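Local structure of calreticulin, putative (Trypanosoma cruzi, 5HCF) at residues Trp133-Arg138 with Asn156-Phe161; Lys25-Ala30 with Gly42-Glu47. The protein probably acts as a lectin-like chaperone, its globular domain binding carbohydrate and peptide in the manner of other calreticulins. All coordinates share one frame; numbering follows the deposited sequence.

Contact 1: Trp133-Arg138 with Asn156-Phe161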
ATOM      1  N   TRP A 133       9.706   8.286   0.909  1.00 29.82           N
ATOM      2  CA  TRP A 133       9.018   9.319   1.672  1.00 32.61           C
ATOM      3  C   TRP A 133       9.886   9.826   2.829  1.00 34.29           C
ATOM      4  O   TRP A 133      10.395   9.036   3.626  1.00 32.94           O
ATOM      5  CB  TRP A 133       7.696   8.757   2.197  1.00 30.44           C
ATOM      6  CG  TRP A 133       6.751   9.745   2.805  1.00 28.93           C
ATOM      7  CD1 TRP A 133       6.669  11.082   2.543  1.00 30.05           C
ATOM      8  CD2 TRP A 133       5.724   9.461   3.765  1.00 27.03           C
ATOM      9  NE1 TRP A 133       5.660  11.648   3.287  1.00 28.04           N
ATOM     10  CE2 TRP A 133       5.064  10.674   4.042  1.00 26.83           C
ATOM     11  CE3 TRP A 133       5.303   8.296   4.417  1.00 26.56           C
ATOM     12  CZ2 TRP A 133       4.004  10.757   4.943  1.00 26.66           C
ATOM     13  CZ3 TRP A 133       4.251   8.380   5.312  1.00 27.03           C
ATOM     14  CH2 TRP A 133       3.614   9.602   5.567  1.00 28.19           C
ATOM     15  N   SER A 134      10.059  11.142   2.914  1.00 34.83           N
ATOM     16  CA  SER A 134      10.918  11.729   3.937  1.00 34.15           C
ATOM     17  C   SER A 134      10.357  11.568   5.354  1.00 33.28           C
ATOM     18  O   SER A 134      11.116  11.555   6.316  1.00 32.57           O
ATOM     19  CB  SER A 134      11.160  13.213   3.655  1.00 34.37           C
ATOM     20  OG  SER A 134       9.966  13.963   3.789  1.00 35.28           O
ATOM     21  N   LYS A 135       9.038  11.457   5.487  1.00 35.07           N
ATOM     22  CA  LYS A 135       8.421  11.330   6.805  1.00 38.21           C
ATOM     23  C   LYS A 135       8.345   9.875   7.245  1.00 40.20           C
ATOM     24  O   LYS A 135       8.077   8.988   6.432  1.00 41.47           O
ATOM     25  CB  LYS A 135       7.022  11.954   6.810  1.00 40.50           C
ATOM     26  CG  LYS A 135       7.023  13.444   6.515  1.00 45.61           C
ATOM     27  CD  LYS A 135       5.746  14.120   6.976  1.00 50.10           C
ATOM     28  CE  LYS A 135       5.924  15.631   6.987  1.00 56.11           C
ATOM     29  NZ  LYS A 135       4.642  16.357   7.191  1.00 59.10           N
ATOM     30  N   ARG A 136       8.566   9.629   8.534  1.00 39.94           N
ATOM     31  CA  ARG A 136       8.574   8.260   9.029  1.00 38.39           C
ATOM     32  C   ARG A 136       7.450   8.069  10.050  1.00 35.84           C
ATOM     33  O   ARG A 136       7.596   8.433  11.218  1.00 36.84           O
ATOM     34  CB  ARG A 136       9.931   7.918   9.651  1.00 41.18           C
ATOM     35  CG  ARG A 136      11.108   8.220   8.731  1.00 46.08           C
ATOM     36  CD  ARG A 136      12.432   7.640   9.213  1.00 49.70           C
ATOM     37  NE  ARG A 136      12.648   6.272   8.746  1.00 50.97           N
ATOM     38  CZ  ARG A 136      12.206   5.170   9.342  1.00 50.95           C
ATOM     39  NH1 ARG A 136      11.483   5.247  10.452  1.00 51.86           N
ATOM     40  NH2 ARG A 136      12.476   3.984   8.811  1.00 49.57           N
ATOM     41  N   ILE A 137       6.320   7.533   9.593  1.00 32.23           N
ATOM     42  CA  ILE A 137       5.210   7.191  10.478  1.00 30.19           C
ATOM     43  C   ILE A 137       5.188   5.699  10.792  1.00 30.57           C
ATOM     44  O   ILE A 137       5.120   4.864   9.888  1.00 31.04           O
ATOM     45  CB  ILE A 137       3.852   7.591   9.875  1.00 29.38           C
ATOM     46  CG1 ILE A 137       3.568   9.074  10.125  1.00 31.92           C
ATOM     47  CG2 ILE A 137       2.738   6.755  10.483  1.00 26.69           C
ATOM     48  CD1 ILE A 137       4.460  10.006   9.356  1.00 33.53           C
ATOM     49  N   ARG A 138       5.253   5.364  12.078  1.00 32.67           N
ATOM     50  CA  ARG A 138       5.151   3.972  12.507  1.00 34.21           C
ATOM     51  C   ARG A 138       3.696   3.509  12.485  1.00 36.36           C
ATOM     52  O   ARG A 138       2.787   4.265  12.835  1.00 40.10           O
ATOM     53  CB  ARG A 138       5.742   3.790  13.908  1.00 31.05           C
ATOM     54  CG  ARG A 138       7.242   3.992  13.985  1.00 31.22           C
ATOM     55  CD  ARG A 138       7.744   3.703  15.393  1.00 36.55           C
ATOM     56  NE  ARG A 138       9.187   3.482  15.434  1.00 40.95           N
ATOM     57  CZ  ARG A 138       9.755   2.302  15.668  1.00 43.96           C
ATOM     58  NH1 ARG A 138       9.002   1.232  15.892  1.00 43.43           N
ATOM     59  NH2 ARG A 138      11.079   2.194  15.683  1.00 46.57           N
ATOM     60  N   ASN A 156      -0.494  18.467  -6.767  1.00 35.24           N
ATOM     61  CA  ASN A 156       0.746  17.952  -6.191  1.00 36.81           C
ATOM     62  C   ASN A 156       0.773  17.922  -4.658  1.00 38.30           C
ATOM     63  O   ASN A 156       1.843  17.823  -4.058  1.00 39.87           O
ATOM     64  CB  ASN A 156       1.937  18.764  -6.705  1.00 36.85           C
ATOM     65  CG  ASN A 156       2.161  18.584  -8.190  1.00 38.45           C
ATOM     66  OD1 ASN A 156       2.010  17.485  -8.726  1.00 36.66           O
ATOM     67  ND2 ASN A 156       2.530  19.663  -8.864  1.00 42.75           N
ATOM     68  N   SER A 157      -0.394  18.015  -4.026  1.00 37.35           N
ATOM     69  CA  SER A 157      -0.495  17.737  -2.594  1.00 36.64           C
ATOM     70  C   SER A 157      -0.824  16.259  -2.381  1.00 37.68           C
ATOM     71  O   SER A 157      -1.100  15.531  -3.337  1.00 36.59           O
ATOM     72  CB  SER A 157      -1.554  18.617  -1.920  1.00 37.39           C
ATOM     73  OG  SER A 157      -2.823  18.493  -2.536  1.00 37.98           O
ATOM     74  N   TYR A 158      -0.753  15.809  -1.133  1.00 38.20           N
ATOM     75  CA  TYR A 158      -1.095  14.433  -0.795  1.00 36.82           C
ATOM     76  C   TYR A 158      -1.634  14.335   0.628  1.00 38.54           C
ATOM     77  O   TYR A 158      -1.470  15.252   1.438  1.00 39.13           O
ATOM     78  CB  TYR A 158       0.115  13.518  -0.949  1.00 35.80           C
ATOM     79  CG  TYR A 158       1.098  13.629   0.193  1.00 36.83           C
ATOM     80  CD1 TYR A 158       2.000  14.685   0.256  1.00 37.66           C
ATOM     81  CD2 TYR A 158       1.117  12.688   1.215  1.00 34.48           C
ATOM     82  CE1 TYR A 158       2.903  14.794   1.301  1.00 36.50           C
ATOM     83  CE2 TYR A 158       2.012  12.791   2.261  1.00 33.51           C
ATOM     84  CZ  TYR A 158       2.902  13.845   2.299  1.00 34.65           C
ATOM     85  OH  TYR A 158       3.795  13.952   3.341  1.00 35.73           O
ATOM     86  N   GLU A 159      -2.285  13.221   0.932  1.00 37.74           N
ATOM     87  CA  GLU A 159      -2.735  12.974   2.286  1.00 37.41           C
ATOM     88  C   GLU A 159      -2.762  11.479   2.572  1.00 36.72           C
ATOM     89  O   GLU A 159      -3.274  10.692   1.774  1.00 34.78           O
ATOM     90  CB  GLU A 159      -4.113  13.599   2.512  1.00 40.32           C
ATOM     91  CG  GLU A 159      -4.549  13.636   3.974  1.00 42.37           C
ATOM     92  CD  GLU A 159      -5.712  14.574   4.205  1.00 44.10           C
ATOM     93  OE1 GLU A 159      -6.270  15.085   3.208  1.00 45.64           O
ATOM     94  OE2 GLU A 159      -6.066  14.808   5.380  1.00 44.24           O
ATOM     95  N   PHE A 160      -2.215  11.095   3.722  1.00 37.05           N
ATOM     96  CA  PHE A 160      -2.153   9.693   4.116  1.00 35.63           C
ATOM     97  C   PHE A 160      -3.077   9.416   5.300  1.00 38.97           C
ATOM     98  O   PHE A 160      -3.014  10.096   6.325  1.00 41.62           O
ATOM     99  CB  PHE A 160      -0.718   9.297   4.467  1.00 33.29           C
ATOM    100  CG  PHE A 160      -0.620   8.011   5.232  1.00 33.85           C
ATOM    101  CD1 PHE A 160      -1.045   6.819   4.667  1.00 34.29           C
ATOM    102  CD2 PHE A 160      -0.120   7.993   6.525  1.00 33.02           C
ATOM    103  CE1 PHE A 160      -0.965   5.634   5.372  1.00 33.76           C
ATOM    104  CE2 PHE A 160      -0.036   6.809   7.235  1.00 31.73           C
ATOM    105  CZ  PHE A 160      -0.462   5.630   6.658  1.00 32.74           C
ATOM    106  N   PHE A 161      -3.926   8.405   5.157  1.00 38.85           N
ATOM    107  CA  PHE A 161      -4.869   8.046   6.205  1.00 39.00           C
ATOM    108  C   PHE A 161      -4.550   6.675   6.769  1.00 39.08           C
ATOM    109  O   PHE A 161      -4.311   5.725   6.023  1.00 37.46           O
ATOM    110  CB  PHE A 161      -6.302   8.061   5.666  1.00 40.09           C
ATOM    111  CG  PHE A 161      -6.731   9.393   5.129  1.00 42.10           C
ATOM    112  CD1 PHE A 161      -6.337   9.805   3.864  1.00 41.85           C
ATOM    113  CD2 PHE A 161      -7.538  10.230   5.882  1.00 42.75           C
ATOM    114  CE1 PHE A 161      -6.725  11.031   3.370  1.00 43.16           C
ATOM    115  CE2 PHE A 161      -7.936  11.457   5.391  1.00 43.10           C
ATOM    116  CZ  PHE A 161      -7.529  11.857   4.133  1.00 44.37           C
TER

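Contact 2: Lys25-Ala30 with Gly42-Glu47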
ATOM      1  N   LYS A  25       3.010 -19.833  -0.151  1.00 46.71           N
ATOM      2  CA  LYS A  25       1.633 -20.133  -0.523  1.00 48.24           C
ATOM      3  C   LYS A  25       0.661 -19.150   0.120  1.00 45.05           C
ATOM      4  O   LYS A  25       0.845 -18.732   1.263  1.00 43.33           O
ATOM      5  CB  LYS A  25       1.274 -21.570  -0.126  1.00 52.33           C
ATOM      6  CG  LYS A  25      -0.221 -21.873  -0.124  1.00 54.29           C
ATOM      7  CD  LYS A  25      -0.536 -23.110   0.710  1.00 56.19           C
ATOM      8  CE  LYS A  25      -2.034 -23.258   0.949  1.00 57.07           C
ATOM      9  NZ  LYS A  25      -2.342 -24.301   1.967  1.00 58.54           N
ATOM     10  N   VAL A  26      -0.373 -18.785  -0.628  1.00 45.10           N
ATOM     11  CA  VAL A  26      -1.401 -17.889  -0.124  1.00 45.72           C
ATOM     12  C   VAL A  26      -2.765 -18.553  -0.237  1.00 47.49           C
ATOM     13  O   VAL A  26      -2.957 -19.468  -1.038  1.00 48.89           O
ATOM     14  CB  VAL A  26      -1.420 -16.540  -0.881  1.00 45.98           C
ATOM     15  CG1 VAL A  26      -0.031 -15.905  -0.888  1.00 45.49           C
ATOM     16  CG2 VAL A  26      -1.954 -16.724  -2.298  1.00 45.29           C
ATOM     17  N   GLU A  27      -3.714 -18.081   0.564  1.00 48.17           N
ATOM     18  CA  GLU A  27      -5.062 -18.629   0.557  1.00 50.21           C
ATOM     19  C   GLU A  27      -6.083 -17.567   0.943  1.00 48.73           C
ATOM     20  O   GLU A  27      -5.744 -16.564   1.566  1.00 46.38           O
ATOM     21  CB  GLU A  27      -5.166 -19.814   1.515  1.00 51.97           C
ATOM     22  CG  GLU A  27      -5.169 -19.391   2.972  1.00 52.05           C
ATOM     23  CD  GLU A  27      -5.170 -20.562   3.921  1.00 54.60           C
ATOM     24  OE1 GLU A  27      -5.412 -21.702   3.465  1.00 56.47           O
ATOM     25  OE2 GLU A  27      -4.935 -20.336   5.126  1.00 55.34           O
ATOM     26  N   ILE A  28      -7.335 -17.794   0.569  1.00 49.63           N
ATOM     27  CA  ILE A  28      -8.428 -16.962   1.042  1.00 48.52           C
ATOM     28  C   ILE A  28      -8.836 -17.455   2.426  1.00 50.24           C
ATOM     29  O   ILE A  28      -9.148 -18.633   2.602  1.00 53.14           O
ATOM     30  CB  ILE A  28      -9.634 -17.004   0.081  1.00 48.14           C
ATOM     31  CG1 ILE A  28      -9.238 -16.477  -1.305  1.00 47.69           C
ATOM     32  CG2 ILE A  28     -10.812 -16.234   0.662  1.00 47.05           C
ATOM     33  CD1 ILE A  28      -8.670 -15.066  -1.308  1.00 45.74           C
ATOM     34  N   SER A  29      -8.838 -16.559   3.407  1.00 48.55           N
ATOM     35  CA  SER A  29      -9.084 -16.957   4.790  1.00 48.02           C
ATOM     36  C   SER A  29      -9.413 -15.772   5.692  1.00 46.13           C
ATOM     37  O   SER A  29      -9.014 -14.640   5.418  1.00 44.62           O
ATOM     38  CB  SER A  29      -7.870 -17.701   5.348  1.00 47.71           C
ATOM     39  OG  SER A  29      -7.809 -17.573   6.757  1.00 47.46           O
ATOM     40  N   ALA A  30     -10.143 -16.049   6.769  1.00 45.51           N
ATOM     41  CA  ALA A  30     -10.529 -15.028   7.737  1.00 44.20           C
ATOM     42  C   ALA A  30      -9.589 -14.958   8.942  1.00 45.67           C
ATOM     43  O   ALA A  30      -9.746 -14.090   9.800  1.00 48.29           O
ATOM     44  CB  ALA A  30     -11.956 -15.263   8.198  1.00 44.96           C
ATOM     45  N   GLY A  42      -9.969 -12.728   3.293  1.00 45.04           N
ATOM     46  CA  GLY A  42      -9.016 -11.966   2.508  1.00 41.67           C
ATOM     47  C   GLY A  42      -7.823 -12.801   2.089  1.00 39.89           C
ATOM     48  O   GLY A  42      -7.804 -14.015   2.286  1.00 40.41           O
ATOM     49  N   LEU A  43      -6.828 -12.145   1.501  1.00 38.29           N
ATOM     50  CA  LEU A  43      -5.626 -12.824   1.036  1.00 37.87           C
ATOM     51  C   LEU A  43      -4.681 -13.058   2.205  1.00 38.80           C
ATOM     52  O   LEU A  43      -4.186 -12.112   2.821  1.00 38.21           O
ATOM     53  CB  LEU A  43      -4.940 -12.005  -0.058  1.00 36.88           C
ATOM     54  CG  LEU A  43      -3.844 -12.672  -0.888  1.00 35.81           C
ATOM     55  CD1 LEU A  43      -2.568 -12.799  -0.095  1.00 35.90           C
ATOM     56  CD2 LEU A  43      -4.309 -14.031  -1.384  1.00 35.64           C
ATOM     57  N   ARG A  44      -4.440 -14.323   2.518  1.00 40.89           N
ATOM     58  CA  ARG A  44      -3.641 -14.674   3.684  1.00 42.04           C
ATOM     59  C   ARG A  44      -2.331 -15.349   3.290  1.00 43.89           C
ATOM     60  O   ARG A  44      -2.326 -16.332   2.543  1.00 46.64           O
ATOM     61  CB  ARG A  44      -4.443 -15.583   4.617  1.00 42.93           C
ATOM     62  CG  ARG A  44      -3.690 -16.046   5.845  1.00 43.65           C
ATOM     63  CD  ARG A  44      -4.568 -16.938   6.713  1.00 47.85           C
ATOM     64  NE  ARG A  44      -3.836 -17.452   7.866  1.00 49.41           N
ATOM     65  CZ  ARG A  44      -3.059 -18.531   7.840  1.00 48.50           C
ATOM     66  NH1 ARG A  44      -2.921 -19.228   6.721  1.00 47.78           N
ATOM     67  NH2 ARG A  44      -2.426 -18.915   8.939  1.00 49.03           N
ATOM     68  N   LEU A  45      -1.223 -14.812   3.789  1.00 40.81           N
ATOM     69  CA  LEU A  45       0.081 -15.417   3.567  1.00 40.66           C
ATOM     70  C   LEU A  45       0.283 -16.520   4.602  1.00 44.27           C
ATOM     71  O   LEU A  45       0.095 -16.296   5.795  1.00 44.72           O
ATOM     72  CB  LEU A  45       1.186 -14.366   3.645  1.00 38.18           C
ATOM     73  CG  LEU A  45       0.885 -13.052   2.925  1.00 35.12           C
ATOM     74  CD1 LEU A  45       2.164 -12.273   2.686  1.00 32.25           C
ATOM     75  CD2 LEU A  45       0.149 -13.297   1.615  1.00 35.87           C
ATOM     76  N   THR A  46       0.657 -17.708   4.136  1.00 47.29           N
ATOM     77  CA  THR A  46       0.570 -18.920   4.949  1.00 49.51           C
ATOM     78  C   THR A  46       1.886 -19.418   5.534  1.00 50.61           C
ATOM     79  O   THR A  46       1.891 -20.040   6.593  1.00 55.20           O
ATOM     80  CB  THR A  46      -0.048 -20.079   4.140  1.00 51.83           C
ATOM     81  OG1 THR A  46       0.781 -20.382   3.010  1.00 51.95           O
ATOM     82  CG2 THR A  46      -1.437 -19.702   3.655  1.00 52.23           C
ATOM     83  N   GLU A  47       2.996 -19.166   4.850  1.00 47.24           N
ATOM     84  CA  GLU A  47       4.244 -19.836   5.193  1.00 46.63           C
ATOM     85  C   GLU A  47       5.302 -18.904   5.775  1.00 45.85           C
ATOM     86  O   GLU A  47       5.614 -17.857   5.205  1.00 46.85           O
ATOM     87  CB  GLU A  47       4.804 -20.543   3.959  1.00 48.34           C
ATOM     88  CG  GLU A  47       3.931 -21.683   3.448  1.00 51.10           C
ATOM     89  CD  GLU A  47       4.583 -22.449   2.315  1.00 54.65           C
ATOM     90  OE1 GLU A  47       4.742 -21.870   1.218  1.00 55.23           O
ATOM     91  OE2 GLU A  47       4.943 -23.626   2.525  1.00 56.64           O
TER

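Contact 1: Trp133-Arg138 with Asn156-Phe161
W133 gives its one indole N-H to the hydroxyl of Y158, NE1 to OH 3.0 Å, in the only hydrogen bond between the two segments. The hydroxyl sits at the indole edge, 15° out of the ring plane, and the bond is bent, with 144° at the hydrogen. CG of W133 is anti to its backbone N, beside the carbonyl carbon. The same hydroxyl is also hydrogen-bonded to OD2 of D175; a tyrosine suits this place because OH can accept from an indole and still offer a proton to a carboxylate.

Among the rings, W133 and Y158 meet obliquely with their planes 87° apart, and CZ2 of W133 lies 3.9 Å from CE2 of Y158. The broad indole suits W133, offering N-H at one edge and carbon contacts at CZ2 and CH2. W176 stacks on W133 and is edge-to-face with Y158.

CH2 of W133 approaches CD2 of F160 at 4.2 Å, and I137 brings CG2 to the edge of the F160 ring, 4.3 Å from CE2; apolar F160 and I137 suit a site without polar pairing between them. F160 also touches Y148 on strand 145-152 of its own sheet and V120 on strand 117-126 of the other.

The chemistry implies a buried junction where NE1 of W133 is satisfied by the hydroxyl of Y158, held in turn by D175, whose carboxylate would probably make it a better acceptor.

Contact 2: Lys25-Ala30 with Gly42-Glu47
E27 and R44 form the middle of an antiparallel beta-hairpin whose strands, 26-29 and 42-45, are joined by a long loop. The hairpin belongs to one sheet of the legume-lectin-like sandwich: strand 42-45 pairs with 26-29 and also with 223-230. The strand axes come within 4.6 Å, with an angle of 136° between their directions. E27 with R44 and S29 with G42 are hydrogen-bonded pairs, whereas V26 with L45 and I28 with L43 are non-hydrogen-bonded ones.

The branched side chains of V26, I28, L43 and L45 share one face. V26 meets both leucines, CG1 lying 3.6 Å from CD2 of L45 and CG2 touching CD2 of L43. Lack of charge suits this face, where V26 and L45 also meet Y52 of the second sheet.

The other face is polar. Opposite charges suit the cross-strand pair E27 and R44, which run side by side; OE2 meets NH1 in a salt bridge of 2.8 Å, its hydrogen bond weak, with 116° at the hydrogen. The extended R44 chain passes S29, CD lying 3.3 Å from OG, which is itself bonded to N of G31.

Beyond the strands, K25 O accepts from T46 N. A carboxylate suits E47, because OE1 accepts from the backbone N of K25 at 3.0 Å, on the anti side of that oxygen and 26° out of the carboxylate plane.

Contact 2 closes before contact 1 opens, so the two follow in series along the chain. Their centres lie about 29 Å apart on opposite sides of the centre of the chain, and their nearest atoms are about 18 Å apart, so they do not touch. What they share is the same antiparallel sheet: strands 42-45 and 157-162 are connected within it through 223-230, 69-76 and 145-152. Contact 2 is made by neighbouring strands of that sheet, whereas contact 1 brings to it a loop that leaves strand 129-132, outermost in the other sheet. The pair therefore illustrates two ways of building a lectin-like sandwich, pairing within a sheet and side-chain packing across to the other.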